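Local coordinates for putative glycosyltransferase (Mannosyltransferase) involved in glycosylating the PBCV-1 major capsid protein (Paramecium bursaria Chlorella virus 1, PDB 2P73), which probably transfers a sugar from a nucleotide-sugar donor during capsid-protein glycosylation, its GT-A-like domain here binding UDP and a manganese ion, at residues A[104-109]-A[166-171]. Sequence-based numbering, arbitrary orientation.
Sequences NILYHT and PGRYIV
Asn104 offers its backbone O to Arg168 NE, a nearly straight bond (2.9 Å, 171° at the hydrogen) with the oxygen lying almost in the guanidinium plane. The arginine chain bends at chi3 (80°) to bring NE there. Next, Ile105 CD1 reaches Ile170 CG1 at 3.9 Å, the two side chains crossing at about a right angle, while Ile105 CG2 lies over the rim of one face of the His108 ring. Leu106 CD1 lies over one face of the Arg168 guanidinium, toward its rim, 3.6 Å from CZ. Leu106 N binds Arg168 O (2.7 Å) from above the carbonyl plane, and Tyr107 N shares that oxygen through a weak hydrogen bond, so one carbonyl grips the chain just where the strand starts. The parallel ladder continues as Ile170 N binds Tyr107 O and Thr109 N binds Ile170 O (2.8 Å). His108 runs alongside Ile170, its NE2 3.9 Å from Ile170 CD1. On the opposite face of the sheet, Thr109 CG2 meets Val171 CG2 at 3.5 Å. The pair forms one border of the six-stranded mixed sheet of this GT-A-like domain; the side chain of Thr109 lies about 13 Å from the bound UDP and from the manganese ion. Strand 169-172 is outermost; strand 124-128 flanks 107-110 on its other side, and helices 132-140 and 153-164 pack against Tyr107, whose OH is hydrogen-bonded to Glu135 OE2.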
ATOM      1  N   ASN A 104       2.757  20.089  -3.534  1.00 45.65           N
ATOM      2  CA  ASN A 104       4.202  19.887  -3.548  1.00 45.43           C
ATOM      3  C   ASN A 104       4.574  18.455  -3.175  1.00 44.60           C
ATOM      4  O   ASN A 104       5.681  18.011  -3.468  1.00 45.37           O
ATOM      5  CB  ASN A 104       4.857  20.889  -2.568  1.00 46.24           C
ATOM      6  CG  ASN A 104       6.398  20.785  -2.515  1.00 48.68           C
ATOM      7  OD1 ASN A 104       7.094  20.930  -3.534  1.00 50.53           O
ATOM      8  ND2 ASN A 104       6.932  20.557  -1.309  1.00 49.67           N
ATOM      9  N   ILE A 105       3.637  17.726  -2.560  1.00 42.92           N
ATOM     10  CA  ILE A 105       3.903  16.414  -1.969  1.00 40.78           C
ATOM     11  C   ILE A 105       3.721  15.237  -2.935  1.00 39.89           C
ATOM     12  O   ILE A 105       2.658  15.058  -3.524  1.00 40.08           O
ATOM     13  CB  ILE A 105       3.013  16.181  -0.724  1.00 40.65           C
ATOM     14  CG1 ILE A 105       3.190  17.307   0.311  1.00 40.17           C
ATOM     15  CG2 ILE A 105       3.253  14.779  -0.143  1.00 39.90           C
ATOM     16  CD1 ILE A 105       4.632  17.537   0.824  1.00 39.56           C
ATOM     17  N   LEU A 106       4.752  14.411  -3.058  1.00 38.24           N
ATOM     18  CA  LEU A 106       4.730  13.279  -3.971  1.00 36.61           C
ATOM     19  C   LEU A 106       4.372  11.943  -3.298  1.00 36.20           C
ATOM     20  O   LEU A 106       3.801  11.071  -3.945  1.00 35.79           O
ATOM     21  CB  LEU A 106       6.073  13.149  -4.693  1.00 36.29           C
ATOM     22  CG  LEU A 106       6.480  14.227  -5.709  1.00 34.96           C
ATOM     23  CD1 LEU A 106       7.984  14.126  -6.002  1.00 32.40           C
ATOM     24  CD2 LEU A 106       5.642  14.164  -7.002  1.00 32.38           C
ATOM     25  N   TYR A 107       4.728  11.789  -2.022  1.00 35.38           N
ATOM     26  CA  TYR A 107       4.468  10.555  -1.277  1.00 34.95           C
ATOM     27  C   TYR A 107       3.855  10.859   0.081  1.00 34.29           C
ATOM     28  O   TYR A 107       4.356  11.725   0.801  1.00 33.76           O
ATOM     29  CB  TYR A 107       5.765   9.764  -1.044  1.00 34.83           C
ATOM     30  CG  TYR A 107       6.294   8.990  -2.232  1.00 36.21           C
ATOM     31  CD1 TYR A 107       6.053   7.620  -2.365  1.00 36.47           C
ATOM     32  CD2 TYR A 107       7.077   9.611  -3.196  1.00 36.79           C
ATOM     33  CE1 TYR A 107       6.542   6.907  -3.446  1.00 35.16           C
ATOM     34  CE2 TYR A 107       7.575   8.902  -4.287  1.00 36.65           C
ATOM     35  CZ  TYR A 107       7.301   7.547  -4.407  1.00 37.03           C
ATOM     36  OH  TYR A 107       7.812   6.840  -5.497  1.00 36.08           O
ATOM     37  N   HIS A 108       2.782  10.149   0.433  1.00 33.46           N
ATOM     38  CA  HIS A 108       2.351  10.118   1.824  1.00 33.42           C
ATOM     39  C   HIS A 108       2.600   8.721   2.338  1.00 33.45           C
ATOM     40  O   HIS A 108       2.138   7.734   1.752  1.00 32.51           O
ATOM     41  CB  HIS A 108       0.890  10.500   2.011  1.00 33.38           C
ATOM     42  CG  HIS A 108       0.604  11.936   1.732  1.00 34.38           C
ATOM     43  ND1 HIS A 108       0.213  12.386   0.488  1.00 34.91           N
ATOM     44  CD2 HIS A 108       0.662  13.027   2.529  1.00 34.22           C
ATOM     45  CE1 HIS A 108       0.027  13.693   0.537  1.00 35.84           C
ATOM     46  NE2 HIS A 108       0.294  14.108   1.761  1.00 36.10           N
ATOM     47  N   THR A 109       3.352   8.655   3.430  1.00 33.66           N
ATOM     48  CA  THR A 109       3.792   7.383   3.983  1.00 34.17           C
ATOM     49  C   THR A 109       3.503   7.331   5.478  1.00 33.27           C
ATOM     50  O   THR A 109       2.984   8.306   6.024  1.00 32.73           O
ATOM     51  CB  THR A 109       5.288   7.115   3.658  1.00 34.36           C
ATOM     52  OG1 THR A 109       5.626   5.799   4.083  1.00 39.97           O
ATOM     53  CG2 THR A 109       6.206   8.084   4.357  1.00 33.56           C
ATOM     54  N   PRO A 166      13.681  16.102  -1.187  1.00 37.95           N
ATOM     55  CA  PRO A 166      13.494  16.813   0.078  1.00 38.56           C
ATOM     56  C   PRO A 166      12.244  17.692   0.047  1.00 38.68           C
ATOM     57  O   PRO A 166      11.987  18.364  -0.949  1.00 38.33           O
ATOM     58  CB  PRO A 166      14.757  17.689   0.190  1.00 39.03           C
ATOM     59  CG  PRO A 166      15.368  17.690  -1.208  1.00 38.75           C
ATOM     60  CD  PRO A 166      15.030  16.336  -1.737  1.00 38.04           C
ATOM     61  N   GLY A 167      11.462  17.626   1.125  1.00 38.72           N
ATOM     62  CA  GLY A 167      10.233  18.385   1.265  1.00 38.72           C
ATOM     63  C   GLY A 167       9.051  17.922   0.425  1.00 38.83           C
ATOM     64  O   GLY A 167       8.003  18.577   0.440  1.00 38.96           O
ATOM     65  N   ARG A 168       9.201  16.812  -0.306  1.00 38.07           N
ATOM     66  CA  ARG A 168       8.133  16.321  -1.185  1.00 37.32           C
ATOM     67  C   ARG A 168       7.508  14.998  -0.706  1.00 37.33           C
ATOM     68  O   ARG A 168       6.906  14.249  -1.483  1.00 37.67           O
ATOM     69  CB  ARG A 168       8.620  16.242  -2.638  1.00 37.35           C
ATOM     70  CG  ARG A 168       9.027  17.623  -3.246  1.00 38.08           C
ATOM     71  CD  ARG A 168       9.109  17.592  -4.783  1.00 37.23           C
ATOM     72  NE  ARG A 168       7.780  17.701  -5.398  1.00 39.07           N
ATOM     73  CZ  ARG A 168       7.521  17.594  -6.705  1.00 39.05           C
ATOM     74  NH1 ARG A 168       8.502  17.359  -7.584  1.00 38.98           N
ATOM     75  NH2 ARG A 168       6.275  17.719  -7.139  1.00 36.68           N
ATOM     76  N   TYR A 169       7.655  14.719   0.582  1.00 37.03           N
ATOM     77  CA  TYR A 169       7.057  13.543   1.206  1.00 37.60           C
ATOM     78  C   TYR A 169       6.674  13.852   2.645  1.00 37.99           C
ATOM     79  O   TYR A 169       7.213  14.787   3.267  1.00 37.83           O
ATOM     80  CB  TYR A 169       8.009  12.335   1.167  1.00 36.96           C
ATOM     81  CG  TYR A 169       9.267  12.531   1.988  1.00 36.75           C
ATOM     82  CD1 TYR A 169       9.314  12.154   3.333  1.00 35.33           C
ATOM     83  CD2 TYR A 169      10.412  13.109   1.420  1.00 35.49           C
ATOM     84  CE1 TYR A 169      10.473  12.339   4.096  1.00 36.21           C
ATOM     85  CE2 TYR A 169      11.574  13.306   2.175  1.00 35.92           C
ATOM     86  CZ  TYR A 169      11.599  12.921   3.505  1.00 36.64           C
ATOM     87  OH  TYR A 169      12.750  13.104   4.246  1.00 38.25           O
ATOM     88  N   ILE A 170       5.741  13.061   3.165  1.00 38.08           N
ATOM     89  CA  ILE A 170       5.301  13.213   4.542  1.00 38.59           C
ATOM     90  C   ILE A 170       5.195  11.843   5.172  1.00 37.98           C
ATOM     91  O   ILE A 170       4.670  10.911   4.552  1.00 38.75           O
ATOM     92  CB  ILE A 170       3.924  13.949   4.655  1.00 38.54           C
ATOM     93  CG1 ILE A 170       3.993  15.346   4.031  1.00 38.09           C
ATOM     94  CG2 ILE A 170       3.482  14.050   6.120  1.00 39.13           C
ATOM     95  CD1 ILE A 170       2.656  16.120   4.061  1.00 39.19           C
ATOM     96  N   VAL A 171       5.708  11.725   6.391  1.00 37.18           N
ATOM     97  CA  VAL A 171       5.554  10.513   7.186  1.00 36.73           C
ATOM     98  C   VAL A 171       4.485  10.785   8.247  1.00 36.37           C
ATOM     99  O   VAL A 171       4.682  11.638   9.109  1.00 36.64           O
ATOM    100  CB  VAL A 171       6.898  10.066   7.839  1.00 36.52           C
ATOM    101  CG1 VAL A 171       6.729   8.749   8.554  1.00 36.67           C
ATOM    102  CG2 VAL A 171       8.014   9.940   6.780  1.00 35.93           C
TER